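Local coordinates for DUF5636 domain-containing protein (Legionella pneumophila subsp. pneumophila str. Philadelphia 1, PDB 4RD8) that is of unknown function, an all-helical member of the DUF5636 family from Legionella pneumophila, at residues I13-L21 against Q168-C179; L38-L48 against D191-I202. The protein carries 3 engineered substitutions. One frame throughout, in Å; residues are numbered along the deposited sequence.

Contact 1 (I13-L21 against Q168-C179); sequences IKRALQGEL and QDSSNPNYPFTC
Here the N-terminal 3-10 turn, with the link into helix 19-22, is strapped to the long loop before helix 179-184, and hydrogen bonds of loop against loop carry the contact. Two amide side chains reach across in opposite directions. Gln18, extended beyond CG (chi2 -175°), sends NE2 to Gln168 O at 3.0 Å, nearly straight and in the plane of its own amide; Ser171 N meets the same oxygen from the other face. Asn172 returns the favour with ND2 to Leu17 O, 2.8 Å. Its OD1 accepts from Asn174 N, an Asx turn, and from Asn174 ND2, and the two bonds fix the amide's rotation. Two backbone bonds join the same loops, Gln18 N to Asp169 O and Asn172 N to Ala16 O. At one end the Tyr175 ring lies under Arg15: CB sits 3.6 Å from the ring centroid, a CH-pi contact, and NH1 reaches Tyr175 OH at 3.1 Å. At the other, Asp169 OD2 accepts weakly from Glu20 N, and a water donates to both Asp169 OD2 and Glu20 OE2, carboxylates that would otherwise probably repel; Asn24 ND2 holds Glu20 OE1. Ile13 and Leu17 lean on helix 25-38, and Tyr175 rests on Val182 of helix 179-184.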
# COMPACT_ATOMS: atom_id res chain seq x y z
N ILE A 13 10.09 -12.43 8.60
CA ILE A 13 10.06 -10.98 8.81
C ILE A 13 11.12 -10.53 9.83
O ILE A 13 11.71 -9.45 9.70
CB ILE A 13 8.64 -10.55 9.30
CG1 ILE A 13 7.72 -10.27 8.11
CG2 ILE A 13 8.67 -9.35 10.22
CD1 ILE A 13 6.53 -11.18 8.07
N LYS A 14 11.36 -11.36 10.84
CA LYS A 14 12.32 -11.04 11.89
C LYS A 14 13.74 -10.86 11.36
O LYS A 14 14.55 -10.19 11.98
CB LYS A 14 12.30 -12.12 12.98
CG LYS A 14 10.95 -12.29 13.66
CD LYS A 14 11.03 -13.26 14.84
CE LYS A 14 11.84 -12.68 15.99
NZ LYS A 14 11.66 -13.44 17.26
N ARG A 15 14.04 -11.45 10.20
CA ARG A 15 15.36 -11.28 9.60
C ARG A 15 15.66 -9.82 9.30
O ARG A 15 16.82 -9.41 9.29
CB ARG A 15 15.49 -12.09 8.32
CG ARG A 15 15.38 -13.60 8.49
CD ARG A 15 15.51 -14.27 7.13
NE ARG A 15 14.96 -15.62 7.09
CZ ARG A 15 14.62 -16.25 5.98
NH1 ARG A 15 14.76 -15.65 4.80
NH2 ARG A 15 14.12 -17.48 6.03
N ALA A 16 14.61 -9.04 9.03
CA ALA A 16 14.76 -7.63 8.67
C ALA A 16 14.75 -6.72 9.89
O ALA A 16 14.87 -5.50 9.75
CB ALA A 16 13.67 -7.20 7.70
N LEU A 17 14.60 -7.29 11.08
CA LEU A 17 14.41 -6.49 12.28
C LEU A 17 15.61 -6.52 13.23
O LEU A 17 16.33 -7.53 13.31
CB LEU A 17 13.15 -6.92 13.04
CG LEU A 17 11.85 -6.89 12.24
CD1 LEU A 17 10.66 -7.31 13.11
CD2 LEU A 17 11.58 -5.51 11.63
N GLN A 18 15.81 -5.42 13.94
CA GLN A 18 16.81 -5.35 15.01
C GLN A 18 16.27 -4.47 16.12
O GLN A 18 15.13 -3.98 16.03
CB GLN A 18 18.13 -4.79 14.46
CG GLN A 18 18.00 -3.43 13.79
CD GLN A 18 19.30 -2.95 13.17
OE1 GLN A 18 20.36 -3.51 13.45
NE2 GLN A 18 19.22 -1.93 12.33
N GLY A 19 17.07 -4.26 17.16
CA GLY A 19 16.71 -3.35 18.24
C GLY A 19 15.38 -3.65 18.92
O GLY A 19 15.09 -4.80 19.25
N GLU A 20 14.58 -2.61 19.15
CA GLU A 20 13.30 -2.76 19.83
C GLU A 20 12.27 -3.52 18.99
O GLU A 20 11.46 -4.28 19.53
CB GLU A 20 12.74 -1.38 20.24
CG GLU A 20 11.44 -1.41 21.07
CD GLU A 20 10.18 -1.52 20.21
OE1 GLU A 20 9.17 -2.06 20.72
OE2 GLU A 20 10.18 -1.07 19.05
N LEU A 21 12.27 -3.29 17.68
CA LEU A 21 11.27 -3.92 16.82
C LEU A 21 11.43 -5.43 16.81
O LEU A 21 10.44 -6.16 16.75
CB LEU A 21 11.29 -3.35 15.40
CG LEU A 21 10.68 -1.95 15.21
CD1 LEU A 21 10.68 -1.57 13.73
CD2 LEU A 21 9.26 -1.88 15.81
N GLN A 168 14.95 2.72 11.73
CA GLN A 168 16.12 1.91 11.41
C GLN A 168 16.06 0.49 11.97
O GLN A 168 16.75 -0.40 11.46
CB GLN A 168 17.40 2.62 11.83
CG GLN A 168 18.50 2.45 10.82
CD GLN A 168 19.67 3.33 11.12
OE1 GLN A 168 19.86 4.37 10.49
NE2 GLN A 168 20.46 2.92 12.10
N ASP A 169 15.26 0.27 13.01
CA ASP A 169 15.07 -1.07 13.57
C ASP A 169 14.42 -2.03 12.59
O ASP A 169 14.45 -3.25 12.80
CB ASP A 169 14.19 -1.02 14.83
CG ASP A 169 14.93 -0.53 16.05
OD1 ASP A 169 16.17 -0.40 16.01
OD2 ASP A 169 14.26 -0.29 17.08
N SER A 170 13.82 -1.51 11.53
CA SER A 170 13.24 -2.39 10.50
C SER A 170 14.12 -2.48 9.25
O SER A 170 13.66 -2.85 8.17
CB SER A 170 11.80 -1.97 10.15
OG SER A 170 11.78 -0.69 9.57
N SER A 171 15.40 -2.13 9.42
CA SER A 171 16.40 -2.27 8.35
C SER A 171 17.66 -2.96 8.86
O SER A 171 18.75 -2.40 8.75
CB SER A 171 16.75 -0.89 7.76
OG SER A 171 15.66 -0.38 7.00
N ASN A 172 17.51 -4.16 9.41
CA ASN A 172 18.63 -4.98 9.86
C ASN A 172 19.66 -5.14 8.73
O ASN A 172 19.32 -5.65 7.67
CB ASN A 172 18.10 -6.36 10.28
CG ASN A 172 19.14 -7.21 10.97
OD1 ASN A 172 20.33 -7.19 10.62
ND2 ASN A 172 18.70 -7.98 11.97
N PRO A 173 20.90 -4.67 8.95
CA PRO A 173 21.89 -4.64 7.88
C PRO A 173 22.48 -6.00 7.53
O PRO A 173 23.29 -6.09 6.60
CB PRO A 173 22.99 -3.74 8.45
CG PRO A 173 22.90 -3.95 9.94
CD PRO A 173 21.42 -4.07 10.20
N ASN A 174 22.11 -7.04 8.27
CA ASN A 174 22.62 -8.38 7.99
C ASN A 174 21.83 -9.08 6.90
O ASN A 174 22.25 -10.12 6.39
CB ASN A 174 22.63 -9.23 9.26
CG ASN A 174 23.54 -8.66 10.33
OD1 ASN A 174 24.76 -8.80 10.26
ND2 ASN A 174 22.95 -7.99 11.31
N TYR A 175 20.70 -8.49 6.55
CA TYR A 175 19.74 -9.07 5.63
C TYR A 175 19.59 -8.09 4.48
O TYR A 175 19.50 -6.88 4.69
CB TYR A 175 18.40 -9.24 6.36
CG TYR A 175 17.41 -10.17 5.68
CD1 TYR A 175 17.79 -11.44 5.30
CD2 TYR A 175 16.10 -9.77 5.45
CE1 TYR A 175 16.90 -12.29 4.68
CE2 TYR A 175 15.20 -10.62 4.84
CZ TYR A 175 15.60 -11.88 4.46
OH TYR A 175 14.71 -12.73 3.85
N PRO A 176 19.57 -8.59 3.24
CA PRO A 176 19.52 -7.67 2.10
C PRO A 176 18.19 -6.93 1.92
O PRO A 176 18.15 -5.98 1.15
CB PRO A 176 19.81 -8.57 0.88
CG PRO A 176 19.59 -9.97 1.36
CD PRO A 176 19.90 -9.97 2.82
N PHE A 177 17.15 -7.34 2.63
CA PHE A 177 15.84 -6.72 2.48
C PHE A 177 15.41 -6.04 3.77
O PHE A 177 15.64 -6.56 4.85
CB PHE A 177 14.81 -7.79 2.08
CG PHE A 177 15.25 -8.63 0.92
CD1 PHE A 177 15.12 -8.17 -0.38
CD2 PHE A 177 15.82 -9.88 1.13
CE1 PHE A 177 15.55 -8.95 -1.45
CE2 PHE A 177 16.24 -10.66 0.07
CZ PHE A 177 16.10 -10.20 -1.22
N THR A 178 14.79 -4.87 3.64
CA THR A 178 14.19 -4.18 4.78
C THR A 178 12.80 -4.74 5.01
O THR A 178 12.27 -5.47 4.16
CB THR A 178 14.07 -2.67 4.54
OG1 THR A 178 13.18 -2.42 3.45
CG2 THR A 178 15.43 -2.06 4.22
N CYS A 179 12.21 -4.43 6.16
CA CYS A 179 10.84 -4.87 6.43
C CYS A 179 9.89 -4.27 5.39
O CYS A 179 8.92 -4.92 4.97
CB CYS A 179 10.42 -4.46 7.84
SG CYS A 179 8.97 -5.37 8.49
O HOH W 1 11.80 0.68 17.48

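Contact 2 (L38-L48 against D191-I202); sequences LMDTEAVNEQL and DSRSPEWLSDHI
The first turns of helix 41-61 and the length of 195-202, with the turns before them, meet in this mixed polar and apolar contact, nearer the middle of the all-helical fold. Helices 41-48 and 195-202 cross at -57° with their axes 12.6 Å apart, so side chains bridge the gap. His201, its CG anti to the backbone N (chi1 -178°), reaches over to Asn45: NE2 donates to OD1 at 2.9 Å, almost straight, on a carbonyl lone pair, with ring and amide nearly coplanar. Leu48 CD1 meets His201 CD2 at the ring edge, and Leu48 CD2 packs on Ile202 CD1 at 3.9 Å. Thr41 OG1 approaches Trp197 CH2 to 3.4 Å and joins Leu38 O and Ser192 OG around one water. Toward the turns, selenomethionine Met39 lays CG over a face of the Arg193 guanidinium, 3.2 Å from NE. Asp191 grips that group side-on, in its plane, taking NE on OD1 and NH2 on OD2, 2.8 Å for the latter, which fixes its rotation. The bond to Asn45 OD1 is consistent with a proton on NE2 of His201, while Asp191 and Glu189, a second partner of NH2, together probably balance the Arg193 charge.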
# COMPACT_ATOMS: atom_id res chain seq x y z
N LEU A 38 -1.13 -10.39 1.76
CA LEU A 38 -0.68 -10.00 0.42
C LEU A 38 -0.22 -11.16 -0.47
O LEU A 38 -0.27 -11.06 -1.69
CB LEU A 38 0.43 -8.93 0.51
CG LEU A 38 -0.01 -7.62 1.17
CD1 LEU A 38 1.16 -6.67 1.29
CD2 LEU A 38 -1.16 -6.95 0.40
N MSE A 39 0.21 -12.27 0.15
CA MSE A 39 0.58 -13.47 -0.60
C MSE A 39 -0.65 -14.23 -1.06
O MSE A 39 -0.55 -15.15 -1.87
CB MSE A 39 1.43 -14.41 0.25
CG MSE A 39 2.76 -13.85 0.70
SE MSE A 39 3.70 -15.10 1.89
CE MSE A 39 2.23 -16.33 2.25
N ASP A 40 -1.80 -13.86 -0.52
CA ASP A 40 -3.05 -14.57 -0.76
C ASP A 40 -3.88 -13.79 -1.78
O ASP A 40 -4.63 -12.89 -1.43
CB ASP A 40 -3.81 -14.70 0.57
CG ASP A 40 -5.06 -15.56 0.47
OD1 ASP A 40 -5.51 -15.90 -0.64
OD2 ASP A 40 -5.61 -15.89 1.54
N THR A 41 -3.74 -14.15 -3.05
CA THR A 41 -4.39 -13.38 -4.11
C THR A 41 -5.93 -13.44 -4.00
O THR A 41 -6.60 -12.44 -4.24
CB THR A 41 -3.88 -13.79 -5.50
OG1 THR A 41 -2.49 -13.46 -5.58
CG2 THR A 41 -4.63 -13.05 -6.59
N GLU A 42 -6.46 -14.60 -3.61
CA GLU A 42 -7.89 -14.75 -3.35
C GLU A 42 -8.41 -13.69 -2.38
O GLU A 42 -9.44 -13.06 -2.63
CB GLU A 42 -8.21 -16.14 -2.81
CG GLU A 42 -9.67 -16.35 -2.44
CD GLU A 42 -9.97 -17.76 -1.97
OE1 GLU A 42 -9.49 -18.72 -2.61
OE2 GLU A 42 -10.70 -17.91 -0.97
N ALA A 43 -7.70 -13.50 -1.28
CA ALA A 43 -8.08 -12.50 -0.29
C ALA A 43 -7.89 -11.06 -0.82
O ALA A 43 -8.75 -10.21 -0.64
CB ALA A 43 -7.29 -12.70 1.00
N VAL A 44 -6.76 -10.81 -1.47
CA VAL A 44 -6.49 -9.48 -2.03
C VAL A 44 -7.56 -9.05 -3.03
O VAL A 44 -7.99 -7.90 -3.02
CB VAL A 44 -5.08 -9.41 -2.67
CG1 VAL A 44 -4.92 -8.13 -3.48
CG2 VAL A 44 -3.99 -9.49 -1.59
N ASN A 45 -7.99 -9.98 -3.89
CA ASN A 45 -9.03 -9.69 -4.88
C ASN A 45 -10.30 -9.14 -4.24
O ASN A 45 -10.98 -8.29 -4.81
CB ASN A 45 -9.36 -10.93 -5.72
CG ASN A 45 -8.36 -11.16 -6.84
OD1 ASN A 45 -7.59 -10.26 -7.19
ND2 ASN A 45 -8.38 -12.37 -7.42
N GLU A 46 -10.62 -9.65 -3.05
CA GLU A 46 -11.82 -9.22 -2.35
C GLU A 46 -11.76 -7.73 -2.03
O GLU A 46 -12.75 -7.02 -2.22
CB GLU A 46 -12.05 -10.06 -1.08
CG GLU A 46 -12.31 -11.54 -1.37
CD GLU A 46 -12.58 -12.35 -0.12
OE1 GLU A 46 -12.22 -11.89 0.98
OE2 GLU A 46 -13.15 -13.46 -0.24
N GLN A 47 -10.61 -7.25 -1.57
CA GLN A 47 -10.44 -5.82 -1.32
C GLN A 47 -10.29 -4.99 -2.61
O GLN A 47 -10.68 -3.83 -2.64
CB GLN A 47 -9.29 -5.54 -0.33
CG GLN A 47 -9.68 -5.73 1.13
CD GLN A 47 -10.09 -7.16 1.44
OE1 GLN A 47 -9.31 -8.09 1.23
NE2 GLN A 47 -11.32 -7.35 1.93
N LEU A 48 -9.74 -5.58 -3.66
CA LEU A 48 -9.67 -4.90 -4.95
C LEU A 48 -11.07 -4.71 -5.54
O LEU A 48 -11.38 -3.66 -6.11
CB LEU A 48 -8.77 -5.65 -5.95
CG LEU A 48 -7.27 -5.58 -5.71
CD1 LEU A 48 -6.54 -6.59 -6.58
CD2 LEU A 48 -6.76 -4.17 -6.01
N ASP A 191 2.91 -12.35 -6.29
CA ASP A 191 1.77 -11.91 -5.47
C ASP A 191 1.89 -10.43 -5.13
O ASP A 191 2.83 -9.76 -5.57
CB ASP A 191 1.63 -12.76 -4.21
CG ASP A 191 2.90 -12.80 -3.38
OD1 ASP A 191 3.38 -11.73 -2.97
OD2 ASP A 191 3.43 -13.91 -3.15
N SER A 192 0.94 -9.91 -4.36
CA SER A 192 0.86 -8.48 -4.13
C SER A 192 1.94 -7.89 -3.23
O SER A 192 1.97 -6.69 -3.01
CB SER A 192 -0.53 -8.10 -3.60
OG SER A 192 -1.52 -8.51 -4.52
N ARG A 193 2.84 -8.73 -2.71
CA ARG A 193 4.02 -8.19 -2.02
C ARG A 193 4.90 -7.45 -3.01
O ARG A 193 5.68 -6.57 -2.63
CB ARG A 193 4.84 -9.30 -1.37
CG ARG A 193 4.20 -9.94 -0.15
CD ARG A 193 5.07 -11.08 0.31
NE ARG A 193 5.07 -12.16 -0.67
CZ ARG A 193 5.85 -13.23 -0.61
NH1 ARG A 193 6.73 -13.35 0.38
NH2 ARG A 193 5.76 -14.18 -1.54
N SER A 194 4.78 -7.81 -4.28
CA SER A 194 5.51 -7.11 -5.34
C SER A 194 4.61 -6.07 -5.98
O SER A 194 3.56 -6.41 -6.51
CB SER A 194 5.97 -8.08 -6.41
OG SER A 194 6.38 -7.38 -7.58
N PRO A 195 5.03 -4.79 -5.94
CA PRO A 195 4.19 -3.78 -6.60
C PRO A 195 4.13 -3.97 -8.12
O PRO A 195 3.12 -3.60 -8.72
CB PRO A 195 4.89 -2.46 -6.24
CG PRO A 195 6.33 -2.85 -5.99
CD PRO A 195 6.23 -4.21 -5.32
N GLU A 196 5.18 -4.52 -8.73
CA GLU A 196 5.14 -4.78 -10.16
C GLU A 196 4.07 -5.82 -10.46
O GLU A 196 3.33 -5.72 -11.44
CB GLU A 196 6.49 -5.27 -10.69
CG GLU A 196 7.67 -4.39 -10.32
CD GLU A 196 7.41 -2.92 -10.59
OE1 GLU A 196 7.44 -2.52 -11.77
OE2 GLU A 196 7.16 -2.17 -9.62
N TRP A 197 4.01 -6.83 -9.61
CA TRP A 197 3.03 -7.89 -9.83
C TRP A 197 1.62 -7.35 -9.61
O TRP A 197 0.72 -7.64 -10.39
CB TRP A 197 3.30 -9.10 -8.93
CG TRP A 197 2.38 -10.26 -9.23
CD1 TRP A 197 2.62 -11.31 -10.07
CD2 TRP A 197 1.05 -10.46 -8.71
NE1 TRP A 197 1.53 -12.15 -10.09
CE2 TRP A 197 0.56 -11.65 -9.26
CE3 TRP A 197 0.25 -9.73 -7.82
CZ2 TRP A 197 -0.71 -12.15 -8.96
CZ3 TRP A 197 -1.01 -10.23 -7.52
CH2 TRP A 197 -1.48 -11.42 -8.08
N LEU A 198 1.43 -6.56 -8.55
CA LEU A 198 0.10 -6.03 -8.26
C LEU A 198 -0.38 -5.08 -9.34
O LEU A 198 -1.54 -5.12 -9.74
CB LEU A 198 0.04 -5.37 -6.88
CG LEU A 198 -1.28 -4.69 -6.50
CD1 LEU A 198 -2.43 -5.68 -6.47
CD2 LEU A 198 -1.14 -4.01 -5.14
N SER A 199 0.52 -4.23 -9.82
CA SER A 199 0.17 -3.29 -10.88
C SER A 199 -0.28 -4.00 -12.15
O SER A 199 -1.27 -3.61 -12.78
CB SER A 199 1.36 -2.37 -11.18
OG SER A 199 1.33 -1.96 -12.54
N ASP A 200 0.43 -5.06 -12.52
CA ASP A 200 0.09 -5.82 -13.73
C ASP A 200 -1.20 -6.63 -13.52
O ASP A 200 -1.99 -6.81 -14.43
CB ASP A 200 1.23 -6.77 -14.10
CG ASP A 200 2.48 -6.03 -14.53
OD1 ASP A 200 2.39 -4.83 -14.87
OD2 ASP A 200 3.56 -6.66 -14.54
N HIS A 201 -1.38 -7.11 -12.29
CA HIS A 201 -2.58 -7.84 -11.93
C HIS A 201 -3.82 -6.97 -12.13
O HIS A 201 -4.84 -7.43 -12.64
CB HIS A 201 -2.49 -8.31 -10.47
CG HIS A 201 -3.66 -9.11 -10.03
ND1 HIS A 201 -3.98 -10.35 -10.55
CD2 HIS A 201 -4.62 -8.86 -9.09
CE1 HIS A 201 -5.06 -10.82 -9.97
NE2 HIS A 201 -5.46 -9.92 -9.07
N ILE A 202 -3.72 -5.70 -11.73
CA ILE A 202 -4.84 -4.77 -11.83
C ILE A 202 -5.14 -4.39 -13.28
O ILE A 202 -6.29 -4.44 -13.72
CB ILE A 202 -4.60 -3.50 -10.98
CG1 ILE A 202 -4.69 -3.84 -9.48
CG2 ILE A 202 -5.59 -2.42 -11.33
CD1 ILE A 202 -4.19 -2.72 -8.56
O HOH W 2 -1.62 -11.26 -4.06
O HOH W 3 2.03 -16.17 -2.86

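Overall arrangement
Contacts 1 and 2 lie 24 Å apart between centres, with about 8 Å between their nearest atoms, and do not touch. Their segments alternate along the chain, 13-21, 38-48, 168-179, 191-202, so each pairs an N-terminal segment with one some 145 residues later. Helix 25-38 leads from the first segment of contact 1 into that of contact 2 and takes side chains from both: Ile13 and Leu17 at one, Val44 and Arg193 at the other. Helix 179-184 starts at the end of segment 168-179 and leads toward 191-202. Contact 1 lies toward the periphery, 19 Å from the chain's centre, and contact 2 at 10 Å. Together they join the N-terminal part of this strandless chain to its later part at two separate places.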